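Local coordinates for SsfS6 (Streptomyces sp. SF2575, PDB 4FZR), which belongs to the erythromycin biosynthesis protein CIII-like family and has the two-domain GT-B fold, at residues A[40-45]-A[390-395]; A[114-119]-A[141-146]; A[127-130]-A[136-139]. One frame throughout, in Å; residues are numbered along the deposited sequence.

Contact 1 (A[40-45]-A[390-395])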
ATOM      1  N   ARG A  40      -1.718   6.917  -6.470  1.00 14.13           N
ATOM      2  CA  ARG A  40      -0.357   7.192  -6.040  1.00 14.02           C
ATOM      3  C   ARG A  40       0.645   6.589  -7.022  1.00 12.65           C
ATOM      4  O   ARG A  40       1.689   7.177  -7.297  1.00 11.72           O
ATOM      5  CB  ARG A  40      -0.138   6.630  -4.639  1.00 16.82           C
ATOM      6  CG  ARG A  40       0.978   7.299  -3.866  1.00 26.33           C
ATOM      7  CD  ARG A  40       0.894   6.936  -2.395  1.00 32.76           C
ATOM      8  NE  ARG A  40       2.039   7.429  -1.634  1.00 35.68           N
ATOM      9  CZ  ARG A  40       2.377   6.998  -0.422  1.00 39.27           C
ATOM     10  NH1 ARG A  40       1.666   6.050   0.177  1.00 24.61           N
ATOM     11  NH2 ARG A  40       3.435   7.509   0.193  1.00 47.27           N
ATOM     12  N   ALA A  41       0.321   5.418  -7.558  1.00 11.88           N
ATOM     13  CA  ALA A  41       1.188   4.763  -8.528  1.00  7.37           C
ATOM     14  C   ALA A  41       1.264   5.573  -9.819  1.00 18.08           C
ATOM     15  O   ALA A  41       2.252   5.500 -10.553  1.00 16.40           O
ATOM     16  CB  ALA A  41       0.690   3.368  -8.821  1.00 16.19           C
ATOM     17  N   ALA A  42       0.213   6.340 -10.092  1.00 15.23           N
ATOM     18  CA  ALA A  42       0.166   7.184 -11.279  1.00 14.33           C
ATOM     19  C   ALA A  42       0.712   8.580 -10.992  1.00 16.20           C
ATOM     20  O   ALA A  42       0.419   9.529 -11.718  1.00 16.44           O
ATOM     21  CB  ALA A  42      -1.258   7.274 -11.804  1.00 15.77           C
ATOM     22  N   GLY A  43       1.491   8.703  -9.922  1.00 15.59           N
ATOM     23  CA  GLY A  43       2.223   9.925  -9.653  1.00 11.73           C
ATOM     24  C   GLY A  43       1.452  10.974  -8.874  1.00 17.09           C
ATOM     25  O   GLY A  43       1.991  12.037  -8.565  1.00 23.57           O
ATOM     26  N   HIS A  44       0.196  10.685  -8.548  1.00 17.76           N
ATOM     27  CA  HIS A  44      -0.643  11.660  -7.857  1.00 17.26           C
ATOM     28  C   HIS A  44      -0.383  11.661  -6.350  1.00 12.18           C
ATOM     29  O   HIS A  44       0.222  10.735  -5.813  1.00 12.21           O
ATOM     30  CB  HIS A  44      -2.118  11.393  -8.161  1.00 18.85           C
ATOM     31  CG  HIS A  44      -2.408  11.276  -9.625  1.00 17.68           C
ATOM     32  ND1 HIS A  44      -2.212  12.315 -10.508  1.00 22.20           N
ATOM     33  CD2 HIS A  44      -2.857  10.234 -10.365  1.00 18.95           C
ATOM     34  CE1 HIS A  44      -2.537  11.923 -11.727  1.00 23.23           C
ATOM     35  NE2 HIS A  44      -2.933  10.665 -11.668  1.00 20.04           N
ATOM     36  N   GLU A  45      -0.819  12.723  -5.682  1.00 12.73           N
ATOM     37  CA  GLU A  45      -0.628  12.851  -4.246  1.00 15.41           C
ATOM     38  C   GLU A  45      -1.920  12.491  -3.519  1.00 18.15           C
ATOM     39  O   GLU A  45      -2.993  12.985  -3.870  1.00 16.96           O
ATOM     40  CB  GLU A  45      -0.205  14.276  -3.901  1.00 18.32           C
ATOM     41  CG  GLU A  45       0.333  14.424  -2.496  1.00 33.51           C
ATOM     42  CD  GLU A  45       1.071  15.735  -2.289  1.00 55.31           C
ATOM     43  OE1 GLU A  45       1.499  16.344  -3.294  1.00 49.51           O
ATOM     44  OE2 GLU A  45       1.220  16.153  -1.120  1.00 56.42           O
ATOM     45  N   ASP A 390      -6.906   1.292 -14.706  1.00 21.37           N
ATOM     46  CA  ASP A 390      -7.672   1.762 -15.862  1.00 17.12           C
ATOM     47  C   ASP A 390      -8.522   2.971 -15.466  1.00 19.60           C
ATOM     48  O   ASP A 390      -8.571   3.972 -16.182  1.00 26.04           O
ATOM     49  CB  ASP A 390      -8.589   0.660 -16.424  1.00 14.17           C
ATOM     50  CG  ASP A 390      -7.826  -0.539 -16.983  1.00 22.69           C
ATOM     51  OD1 ASP A 390      -6.681  -0.375 -17.454  1.00 23.35           O
ATOM     52  OD2 ASP A 390      -8.386  -1.657 -16.965  1.00 26.25           O
ATOM     53  N   ILE A 391      -9.192   2.870 -14.322  1.00 14.60           N
ATOM     54  CA  ILE A 391     -10.073   3.933 -13.837  1.00 15.12           C
ATOM     55  C   ILE A 391      -9.330   5.240 -13.563  1.00 17.20           C
ATOM     56  O   ILE A 391      -9.886   6.326 -13.734  1.00 22.68           O
ATOM     57  CB  ILE A 391     -10.816   3.504 -12.554  1.00 14.48           C
ATOM     58  CG1 ILE A 391     -11.857   2.427 -12.881  1.00 19.86           C
ATOM     59  CG2 ILE A 391     -11.468   4.714 -11.871  1.00 14.20           C
ATOM     60  CD1 ILE A 391     -12.853   2.821 -13.945  1.00 18.20           C
ATOM     61  N   VAL A 392      -8.077   5.139 -13.134  1.00 18.98           N
ATOM     62  CA  VAL A 392      -7.281   6.332 -12.880  1.00 22.11           C
ATOM     63  C   VAL A 392      -7.087   7.116 -14.176  1.00 23.72           C
ATOM     64  O   VAL A 392      -7.152   8.345 -14.183  1.00 25.16           O
ATOM     65  CB  VAL A 392      -5.909   5.992 -12.255  1.00 19.14           C
ATOM     66  CG1 VAL A 392      -5.023   7.228 -12.214  1.00 16.89           C
ATOM     67  CG2 VAL A 392      -6.086   5.422 -10.852  1.00 12.50           C
ATOM     68  N   ARG A 393      -6.863   6.403 -15.276  1.00 26.63           N
ATOM     69  CA  ARG A 393      -6.714   7.047 -16.577  1.00 30.83           C
ATOM     70  C   ARG A 393      -7.995   7.785 -16.949  1.00 29.03           C
ATOM     71  O   ARG A 393      -7.954   8.898 -17.470  1.00 31.64           O
ATOM     72  CB  ARG A 393      -6.353   6.021 -17.648  1.00 24.85           C
ATOM     73  CG  ARG A 393      -4.964   5.451 -17.468  1.00 25.08           C
ATOM     74  CD  ARG A 393      -4.647   4.388 -18.490  1.00 34.42           C
ATOM     75  NE  ARG A 393      -4.018   3.225 -17.856  1.00 46.98           N
ATOM     76  CZ  ARG A 393      -4.519   1.990 -17.868  1.00 42.47           C
ATOM     77  NH1 ARG A 393      -5.673   1.712 -18.466  1.00 46.60           N
ATOM     78  NH2 ARG A 393      -3.864   1.013 -17.260  1.00 33.91           N
ATOM     79  N   LEU A 394      -9.133   7.161 -16.670  1.00 23.05           N
ATOM     80  CA  LEU A 394     -10.421   7.814 -16.867  1.00 30.07           C
ATOM     81  C   LEU A 394     -10.480   9.103 -16.054  1.00 32.52           C
ATOM     82  O   LEU A 394     -10.782  10.171 -16.587  1.00 40.51           O
ATOM     83  CB  LEU A 394     -11.568   6.885 -16.459  1.00 25.09           C
ATOM     84  CG  LEU A 394     -12.192   6.027 -17.562  1.00 36.86           C
ATOM     85  CD1 LEU A 394     -11.139   5.224 -18.309  1.00 40.32           C
ATOM     86  CD2 LEU A 394     -13.245   5.104 -16.970  1.00 35.74           C
ATOM     87  N   ILE A 395     -10.175   8.994 -14.764  1.00 33.77           N
ATOM     88  CA  ILE A 395     -10.262  10.126 -13.849  1.00 32.80           C
ATOM     89  C   ILE A 395      -9.445  11.315 -14.341  1.00 30.90           C
ATOM     90  O   ILE A 395      -9.901  12.456 -14.288  1.00 34.28           O
ATOM     91  CB  ILE A 395      -9.768   9.741 -12.440  1.00 37.85           C
ATOM     92  CG1 ILE A 395     -10.791   8.839 -11.748  1.00 24.51           C
ATOM     93  CG2 ILE A 395      -9.509  10.991 -11.596  1.00 25.50           C
ATOM     94  CD1 ILE A 395     -10.302   8.257 -10.438  1.00 23.41           C
TER
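Ala42 and Val392 bring their CA atoms to 7.7 Å of each other, where the turn after helix 33-41 meets the C-terminal helix 388-395. The turn is a Schellman motif. Gly43, at positive phi, is its C-prime residue, with Gly43 N bonded to Arg40 O and His44 N bonded to Leu39 O. The touching side chains are Ala42, His44 and Val392. Val392 reaches across with one branch. Its CG1 is anti to the backbone N (chi1 171°), which sets this methyl against the turn. There CG1 lies 3.8 Å from Ala42 CB. The same methyl stands at the edge of the His44 ring, near its plane, with Val392 CG1 4.1 Å from His44 NE2 and equally far from CD2. The ring is also covered from one face: Ala42 O sits 3.5 Å above its plane, over the centre. His44 NE2 is hydrogen-bonded to OE1 of Glu396, just after the helix. Val392 also packs on Ala38 and Leu39 of helix 33-41. The final helix thus lies against the N-terminal domain, a crossing of the C-terminal end that is familiar in GT-B proteins. The direct contact is small, burying 74 Å²: a methyl on a methyl and a methyl at a ring edge. The His44-Glu396 bond adds a polar tie, and the nearby carboxylate would probably favour a protonated imidazole.

Contact 2 (A[114-119]-A[141-146])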
ATOM      1  N   GLU A 114     -13.413  19.237  10.653  1.00 30.44           N
ATOM      2  CA  GLU A 114     -11.998  18.918  10.508  1.00 29.97           C
ATOM      3  C   GLU A 114     -11.651  18.483   9.085  1.00 26.19           C
ATOM      4  O   GLU A 114     -10.512  18.636   8.647  1.00 26.76           O
ATOM      5  CB  GLU A 114     -11.588  17.831  11.506  1.00 24.69           C
ATOM      6  CG  GLU A 114     -11.277  18.356  12.896  1.00 33.33           C
ATOM      7  CD  GLU A 114     -10.198  19.422  12.880  1.00 50.78           C
ATOM      8  OE1 GLU A 114      -9.110  19.160  12.323  1.00 48.60           O
ATOM      9  OE2 GLU A 114     -10.438  20.525  13.418  1.00 48.64           O
ATOM     10  N   ALA A 115     -12.631  17.948   8.364  1.00 25.72           N
ATOM     11  CA  ALA A 115     -12.405  17.510   6.994  1.00 24.02           C
ATOM     12  C   ALA A 115     -12.309  18.719   6.072  1.00 23.46           C
ATOM     13  O   ALA A 115     -11.479  18.755   5.159  1.00 23.68           O
ATOM     14  CB  ALA A 115     -13.515  16.568   6.536  1.00 21.72           C
ATOM     15  N   LEU A 116     -13.152  19.714   6.320  1.00 27.50           N
ATOM     16  CA  LEU A 116     -13.155  20.926   5.513  1.00 30.57           C
ATOM     17  C   LEU A 116     -11.927  21.777   5.817  1.00 31.33           C
ATOM     18  O   LEU A 116     -11.295  22.312   4.905  1.00 30.15           O
ATOM     19  CB  LEU A 116     -14.421  21.739   5.767  1.00 29.33           C
ATOM     20  CG  LEU A 116     -14.547  22.983   4.889  1.00 38.25           C
ATOM     21  CD1 LEU A 116     -14.479  22.613   3.411  1.00 40.23           C
ATOM     22  CD2 LEU A 116     -15.834  23.730   5.193  1.00 45.99           C
ATOM     23  N   ALA A 117     -11.593  21.895   7.100  1.00 26.45           N
ATOM     24  CA  ALA A 117     -10.424  22.656   7.524  1.00 29.03           C
ATOM     25  C   ALA A 117      -9.177  22.039   6.911  1.00 33.22           C
ATOM     26  O   ALA A 117      -8.289  22.744   6.436  1.00 32.02           O
ATOM     27  CB  ALA A 117     -10.314  22.681   9.050  1.00 15.89           C
ATOM     28  N   LEU A 118      -9.123  20.712   6.915  1.00 30.81           N
ATOM     29  CA  LEU A 118      -7.999  19.995   6.333  1.00 29.78           C
ATOM     30  C   LEU A 118      -7.884  20.284   4.837  1.00 28.40           C
ATOM     31  O   LEU A 118      -6.792  20.537   4.332  1.00 32.40           O
ATOM     32  CB  LEU A 118      -8.156  18.492   6.569  1.00 29.60           C
ATOM     33  CG  LEU A 118      -7.081  17.595   5.955  1.00 28.13           C
ATOM     34  CD1 LEU A 118      -5.698  17.906   6.524  1.00 30.57           C
ATOM     35  CD2 LEU A 118      -7.443  16.138   6.177  1.00 22.04           C
ATOM     36  N   ALA A 119      -9.016  20.251   4.139  1.00 28.37           N
ATOM     37  CA  ALA A 119      -9.043  20.447   2.689  1.00 29.01           C
ATOM     38  C   ALA A 119      -8.667  21.872   2.287  1.00 28.97           C
ATOM     39  O   ALA A 119      -8.149  22.106   1.195  1.00 30.88           O
ATOM     40  CB  ALA A 119     -10.416  20.095   2.141  1.00 19.84           C
ATOM     41  N   ALA A 141     -18.386  20.032  -2.598  1.00 33.68           N
ATOM     42  CA  ALA A 141     -19.361  21.060  -2.938  1.00 38.01           C
ATOM     43  C   ALA A 141     -19.005  22.381  -2.266  1.00 40.68           C
ATOM     44  O   ALA A 141     -19.283  23.457  -2.799  1.00 46.37           O
ATOM     45  CB  ALA A 141     -20.760  20.615  -2.523  1.00 37.55           C
ATOM     46  N   THR A 142     -18.381  22.295  -1.096  1.00 40.05           N
ATOM     47  CA  THR A 142     -18.033  23.484  -0.329  1.00 40.11           C
ATOM     48  C   THR A 142     -16.846  24.227  -0.946  1.00 42.57           C
ATOM     49  O   THR A 142     -16.819  25.457  -0.950  1.00 47.52           O
ATOM     50  CB  THR A 142     -17.720  23.136   1.148  1.00 39.26           C
ATOM     51  OG1 THR A 142     -18.857  22.505   1.751  1.00 38.11           O
ATOM     52  CG2 THR A 142     -17.379  24.386   1.939  1.00 36.55           C
ATOM     53  N   LEU A 143     -15.876  23.482  -1.473  1.00 39.28           N
ATOM     54  CA  LEU A 143     -14.684  24.083  -2.071  1.00 36.80           C
ATOM     55  C   LEU A 143     -14.835  24.261  -3.577  1.00 37.67           C
ATOM     56  O   LEU A 143     -13.960  24.826  -4.233  1.00 46.02           O
ATOM     57  CB  LEU A 143     -13.445  23.222  -1.809  1.00 37.08           C
ATOM     58  CG  LEU A 143     -13.004  22.946  -0.371  1.00 37.99           C
ATOM     59  CD1 LEU A 143     -11.687  22.182  -0.392  1.00 30.80           C
ATOM     60  CD2 LEU A 143     -12.870  24.226   0.436  1.00 39.04           C
ATOM     61  N   GLY A 144     -15.935  23.761  -4.129  1.00 36.03           N
ATOM     62  CA  GLY A 144     -16.163  23.828  -5.560  1.00 33.62           C
ATOM     63  C   GLY A 144     -15.147  23.030  -6.360  1.00 46.07           C
ATOM     64  O   GLY A 144     -14.547  23.548  -7.302  1.00 49.83           O
ATOM     65  N   ILE A 145     -14.952  21.770  -5.980  1.00 38.64           N
ATOM     66  CA  ILE A 145     -14.070  20.866  -6.716  1.00 27.65           C
ATOM     67  C   ILE A 145     -14.804  19.559  -7.008  1.00 30.98           C
ATOM     68  O   ILE A 145     -15.738  19.195  -6.294  1.00 35.74           O
ATOM     69  CB  ILE A 145     -12.771  20.562  -5.933  1.00 39.87           C
ATOM     70  CG1 ILE A 145     -13.084  19.793  -4.645  1.00 28.71           C
ATOM     71  CG2 ILE A 145     -12.002  21.854  -5.648  1.00 36.93           C
ATOM     72  CD1 ILE A 145     -11.868  19.506  -3.802  1.00 22.14           C
ATOM     73  N   PRO A 146     -14.392  18.852  -8.073  1.00 38.67           N
ATOM     74  CA  PRO A 146     -15.038  17.589  -8.454  1.00 33.64           C
ATOM     75  C   PRO A 146     -14.813  16.484  -7.424  1.00 33.57           C
ATOM     76  O   PRO A 146     -13.859  16.558  -6.654  1.00 25.36           O
ATOM     77  CB  PRO A 146     -14.356  17.230  -9.782  1.00 37.38           C
ATOM     78  CG  PRO A 146     -13.072  17.989  -9.779  1.00 37.64           C
ATOM     79  CD  PRO A 146     -13.325  19.239  -9.011  1.00 31.31           C
TER
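Two neighbouring helices of the Rossmann-like N-terminal domain pack here, with Leu116 and Ala119 of helix 93-122 against Thr142 and Leu143 at the end of helix 135-143. The closest approaches are all between methyl groups, and the contact buries 169 Å². The CA atoms of Leu116 and Thr142 are 8.0 Å apart. Leu116 does most of the work on its side. Its CG is anti to the backbone N (chi1 -176°), and its two methyls part round the Thr142 methyl: CD1 and CD2 of Leu116 are each 3.7 Å from Thr142 CG2. These two side chains cross at about a right angle. Leu116 and Leu143 instead slide past each other in opposite directions, with Leu116 CD1 3.7 Å from Leu143 CD2. CD1 of Leu116 thus touches both the threonine and the leucine. Thr142 meets Leu116 mainly with its methyl. Its hydroxyl OG1 lies beside the backbone N (chi1 -59°) and bonds back to Leu138 O, one helical turn earlier. After Leu143 the helix stops at Gly144, which has positive phi, and the chain turns toward strand 147-150. Val139, one turn before Leu143, extends the packing on Leu116 and Ala119. The other methyl of Leu143 fits against the small alanine: Leu143 CD1 is 3.5 Å from Ala119 CB.

Contact 3 (A[127-130]-A[136-139])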
ATOM      1  N   VAL A 127     -11.808  14.926  -4.666  1.00 24.63           N
ATOM      2  CA  VAL A 127     -12.208  14.136  -3.510  1.00 21.81           C
ATOM      3  C   VAL A 127     -12.631  12.753  -3.980  1.00 20.67           C
ATOM      4  O   VAL A 127     -13.488  12.624  -4.850  1.00 20.57           O
ATOM      5  CB  VAL A 127     -13.378  14.789  -2.729  1.00 18.25           C
ATOM      6  CG1 VAL A 127     -13.840  13.877  -1.599  1.00 23.70           C
ATOM      7  CG2 VAL A 127     -12.965  16.141  -2.168  1.00 20.31           C
ATOM      8  N   LEU A 128     -11.997  11.725  -3.425  1.00 20.45           N
ATOM      9  CA  LEU A 128     -12.415  10.344  -3.646  1.00 15.16           C
ATOM     10  C   LEU A 128     -13.088   9.822  -2.381  1.00 17.62           C
ATOM     11  O   LEU A 128     -12.582  10.014  -1.273  1.00 13.52           O
ATOM     12  CB  LEU A 128     -11.215   9.469  -4.011  1.00 10.27           C
ATOM     13  CG  LEU A 128     -11.383   7.952  -3.863  1.00 11.86           C
ATOM     14  CD1 LEU A 128     -12.468   7.419  -4.788  1.00 19.25           C
ATOM     15  CD2 LEU A 128     -10.060   7.246  -4.125  1.00  9.98           C
ATOM     16  N   THR A 129     -14.229   9.164  -2.542  1.00 13.18           N
ATOM     17  CA  THR A 129     -15.008   8.749  -1.388  1.00 17.65           C
ATOM     18  C   THR A 129     -15.878   7.525  -1.671  1.00 21.83           C
ATOM     19  O   THR A 129     -16.018   7.085  -2.812  1.00 20.70           O
ATOM     20  CB  THR A 129     -15.909   9.901  -0.912  1.00 19.99           C
ATOM     21  OG1 THR A 129     -16.444   9.600   0.381  1.00 23.85           O
ATOM     22  CG2 THR A 129     -17.042  10.135  -1.896  1.00 20.62           C
ATOM     23  N   GLU A 130     -16.446   6.980  -0.605  1.00 22.48           N
ATOM     24  CA  GLU A 130     -17.343   5.837  -0.684  1.00 25.32           C
ATOM     25  C   GLU A 130     -18.789   6.342  -0.689  1.00 24.12           C
ATOM     26  O   GLU A 130     -19.101   7.349  -0.057  1.00 24.00           O
ATOM     27  CB  GLU A 130     -17.072   4.907   0.499  1.00 23.18           C
ATOM     28  CG  GLU A 130     -18.028   3.758   0.651  1.00 39.31           C
ATOM     29  CD  GLU A 130     -19.095   4.038   1.688  1.00 37.64           C
ATOM     30  OE1 GLU A 130     -18.753   4.564   2.769  1.00 34.12           O
ATOM     31  OE2 GLU A 130     -20.276   3.740   1.421  1.00 39.13           O
ATOM     32  N   GLY A 136     -17.498  13.512   1.939  1.00 24.87           N
ATOM     33  CA  GLY A 136     -16.804  13.799   0.695  1.00 29.22           C
ATOM     34  C   GLY A 136     -17.524  14.812  -0.179  1.00 28.18           C
ATOM     35  O   GLY A 136     -17.031  15.921  -0.374  1.00 23.30           O
ATOM     36  N   PRO A 137     -18.698  14.435  -0.712  1.00 30.25           N
ATOM     37  CA  PRO A 137     -19.519  15.317  -1.551  1.00 25.84           C
ATOM     38  C   PRO A 137     -19.741  16.696  -0.931  1.00 33.40           C
ATOM     39  O   PRO A 137     -19.794  17.690  -1.655  1.00 36.76           O
ATOM     40  CB  PRO A 137     -20.849  14.571  -1.645  1.00 32.47           C
ATOM     41  CG  PRO A 137     -20.496  13.147  -1.459  1.00 34.79           C
ATOM     42  CD  PRO A 137     -19.328  13.119  -0.516  1.00 27.01           C
ATOM     43  N   LEU A 138     -19.876  16.751   0.391  1.00 31.39           N
ATOM     44  CA  LEU A 138     -20.086  18.021   1.076  1.00 29.75           C
ATOM     45  C   LEU A 138     -18.847  18.907   0.982  1.00 32.91           C
ATOM     46  O   LEU A 138     -18.933  20.062   0.571  1.00 32.96           O
ATOM     47  CB  LEU A 138     -20.448  17.796   2.543  1.00 24.39           C
ATOM     48  CG  LEU A 138     -20.684  19.087   3.334  1.00 30.60           C
ATOM     49  CD1 LEU A 138     -21.768  19.925   2.669  1.00 31.89           C
ATOM     50  CD2 LEU A 138     -21.047  18.784   4.781  1.00 27.94           C
ATOM     51  N   VAL A 139     -17.697  18.363   1.365  1.00 34.00           N
ATOM     52  CA  VAL A 139     -16.450  19.120   1.307  1.00 31.97           C
ATOM     53  C   VAL A 139     -16.183  19.584  -0.121  1.00 29.53           C
ATOM     54  O   VAL A 139     -15.819  20.737  -0.351  1.00 33.98           O
ATOM     55  CB  VAL A 139     -15.245  18.291   1.795  1.00 28.57           C
ATOM     56  CG1 VAL A 139     -13.955  19.092   1.645  1.00 30.59           C
ATOM     57  CG2 VAL A 139     -15.438  17.874   3.242  1.00 27.32           C
TER
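Val127 and Thr129 of strand 126-130 meet Gly136 and Pro137 in the first turn of helix 135-143, inside the beta-alpha-beta unit that runs on to strand 147-150. This is part of the Rossmann-like N-terminal domain of the GT-B fold. The whole contact is buried and covers 157 Å².

Van der Waals contacts make up the direct meeting. Val127 and Thr129 both point at the helix, while Leu128 between them points away, to the other side of the sheet. Gly136 has no side chain, and its backbone comes close to the strand: the CA atoms of Thr129 and Gly136 are 5.8 Å apart. Val127 touches it with one branch. Its CG1, anti to the backbone N (chi1 175°), lies 3.7 Å from Gly136 CA and 4.0 Å from Gly136 O, so this methyl rests on the glycine backbone itself. Thr129 meets the next residue with its methyl, and it crosses the proline at about a right angle. The Pro137 ring lies with its CD end nearest the strand.

Hydrogen bonds concern the other branch of Thr129, and their partners lie outside the two segments. Thr129 OG1 bonds to Ile21 O on the adjacent strand 17-21 and to Ser133 O in the loop that leads into the helix. The hydroxyl has one proton, so it may favour one carbonyl at a time or lie between them. The buried hydroxyl thus has polar partners, and it links the strand to both its neighbour and the connecting loop.

The two branches of Thr129 thus meet different partners. OG1 turns to the carbonyls and remains 4.2 Å from Gly136 CA, while CG2 lies 4.0 Å from Pro137 CD.

In the fold
From the N terminus, the chain first passes the end of helix 33-41, the early half of contact 1. It then runs down helix 93-122, which opens contact 2. Strand 126-130 and helix 135-143 follow and close contact 3. The end of that helix then closes contact 2. Contact 3 is therefore nested inside contact 2, and both lie inside the long loop that contact 1 closes at helix 388-395. Contacts 2 and 3 share helix 135-143 and touch each other, with centres about 8 Å apart. Contact 1 touches neither. The inner pair joins helices and sheet within the N-terminal domain; contact 1 brings the C-terminal helix back to it.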